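Local coordinates for protein glycosyl hydrolase family 10 (Prevotella bryantii, PDB 4MGQ) that probably hydrolyses internal beta-1,4-xylosidic linkages of xylan as a whole enzyme, this piece being part of its carbohydrate-binding, calcium-containing beta-sandwich region, at residues K81-T84 with E85-V89. Numbering follows the deposited sequence.
Sequences KSTT and EWTTV
The carbonyl O of Lys81 lies 4.1 Å from Val89 CG2 across the mouth of a turn, and a water bridges that O to Thr87 OG1, donating to Lys81 O. The lysine amine leads elsewhere, to a salt bridge with Asp62. Ser82 hydroxyl bonds Thr57 OG1 on strand 48-57. Thr83 makes the direct side-chain contact. A chi1 of 69° tucks OG1 over its own backbone, where the amide of Glu85 reaches it in a long, weak hydrogen bond (N to OG1 3.4 Å, N-H...O 157°), and Thr87 CG2 approaches Thr83 OG1 to 3.5 Å. A second water accepts from Thr83 N, bonds Thr87 OG1 and can donate to Glu85 O, though other acceptors compete. Thr84 turns the chain, its carbonyl O taking a hydrogen bond from Lys56 NZ; the Glu85 side chain, bent at chi2 (-65°), folds back beside that carbonyl, with Glu85 CD 3.6 Å from Thr84 O. The turn thus joins the two sheets of the carbohydrate-binding beta-sandwich, edge strand 80-82 to edge strand 87-94, and sets Trp86 about 4 Å from the side chain of calcium ligand Asp116. Its chemistry implies a hydrated turn: the Glu85 N to Thr83 OG1 bond is weak, and waters carry much of the bridging.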
loop_
_atom_site.group_PDB
_atom_site.type_symbol
_atom_site.label_atom_id
_atom_site.label_comp_id
_atom_site.label_asym_id
_atom_site.label_seq_id
_atom_site.Cartn_x
_atom_site.Cartn_y
_atom_site.Cartn_z
ATOM N N LYS A 81 7.891 0.716 -8.206
ATOM C CA LYS A 81 8.927 1.721 -8.013
ATOM C C LYS A 81 8.313 3.035 -7.556
ATOM O O LYS A 81 7.153 3.327 -7.844
ATOM C CB LYS A 81 9.728 1.924 -9.303
ATOM C CG LYS A 81 10.476 0.677 -9.769
ATOM C CD LYS A 81 11.299 0.961 -11.010
ATOM C CE LYS A 81 12.064 -0.276 -11.462
ATOM N NZ LYS A 81 13.261 -0.527 -10.610
ATOM N N SER A 82 9.101 3.828 -6.843
ATOM C CA SER A 82 8.645 5.127 -6.374
ATOM C C SER A 82 9.694 6.180 -6.700
ATOM O O SER A 82 10.874 5.864 -6.847
ATOM C CB SER A 82 8.363 5.098 -4.876
ATOM O OG SER A 82 7.890 6.352 -4.409
ATOM N N THR A 83 9.239 7.420 -6.829
ATOM C CA THR A 83 10.118 8.567 -7.047
ATOM C C THR A 83 9.755 9.657 -6.049
ATOM O O THR A 83 8.883 9.461 -5.207
ATOM C CB THR A 83 9.991 9.124 -8.478
ATOM O OG1 THR A 83 8.703 9.739 -8.631
ATOM C CG2 THR A 83 10.161 8.017 -9.521
ATOM N N THR A 84 10.399 10.819 -6.147
ATOM C CA THR A 84 10.161 11.877 -5.176
ATOM C C THR A 84 8.939 12.736 -5.515
ATOM O O THR A 84 8.613 13.664 -4.781
ATOM C CB THR A 84 11.389 12.786 -5.041
ATOM O OG1 THR A 84 11.716 13.317 -6.327
ATOM C CG2 THR A 84 12.574 11.981 -4.516
ATOM N N GLU A 85 8.273 12.416 -6.621
ATOM C CA GLU A 85 6.996 13.036 -6.964
ATOM C C GLU A 85 5.931 11.953 -6.973
ATOM O O GLU A 85 6.243 10.805 -7.252
ATOM C CB GLU A 85 7.064 13.718 -8.335
ATOM C CG GLU A 85 8.152 14.768 -8.441
ATOM C CD GLU A 85 7.899 15.948 -7.530
ATOM O OE1 GLU A 85 6.715 16.279 -7.299
ATOM O OE2 GLU A 85 8.880 16.542 -7.035
ATOM N N TRP A 86 4.681 12.308 -6.685
ATOM C CA TRP A 86 3.605 11.318 -6.784
ATOM C C TRP A 86 3.590 10.683 -8.168
ATOM O O TRP A 86 3.616 11.387 -9.179
ATOM C CB TRP A 86 2.235 11.942 -6.517
ATOM C CG TRP A 86 1.912 12.268 -5.101
ATOM C CD1 TRP A 86 1.802 13.513 -4.553
ATOM C CD2 TRP A 86 1.606 11.344 -4.054
ATOM N NE1 TRP A 86 1.460 13.425 -3.229
ATOM C CE2 TRP A 86 1.324 12.102 -2.896
ATOM C CE3 TRP A 86 1.531 9.949 -3.983
ATOM C CZ2 TRP A 86 0.987 11.516 -1.684
ATOM C CZ3 TRP A 86 1.199 9.367 -2.773
ATOM C CH2 TRP A 86 0.929 10.147 -1.640
ATOM N N THR A 87 3.571 9.354 -8.214
ATOM C CA THR A 87 3.337 8.637 -9.464
ATOM C C THR A 87 2.316 7.543 -9.238
ATOM O O THR A 87 2.155 7.070 -8.113
ATOM C CB THR A 87 4.605 7.978 -10.031
ATOM O OG1 THR A 87 5.103 7.010 -9.098
ATOM C CG2 THR A 87 5.680 9.016 -10.323
ATOM N N THR A 88 1.657 7.123 -10.316
ATOM C CA THR A 88 0.685 6.038 -10.225
ATOM C C THR A 88 1.323 4.700 -10.542
ATOM O O THR A 88 2.219 4.596 -11.382
ATOM C CB THR A 88 -0.498 6.253 -11.163
ATOM O OG1 THR A 88 -0.021 6.303 -12.510
ATOM C CG2 THR A 88 -1.207 7.544 -10.815
ATOM N N VAL A 89 0.843 3.681 -9.845
ATOM C CA VAL A 89 1.355 2.331 -9.921
ATOM C C VAL A 89 0.231 1.410 -10.355
ATOM O O VAL A 89 -0.892 1.540 -9.865
ATOM C CB VAL A 89 1.893 1.859 -8.543
ATOM C CG1 VAL A 89 2.098 0.338 -8.508
ATOM C CG2 VAL A 89 3.158 2.624 -8.170
HETATM O O HOH W 1 6.078 4.683 -10.044
HETATM O O HOH W 2 6.599 8.067 -7.113
#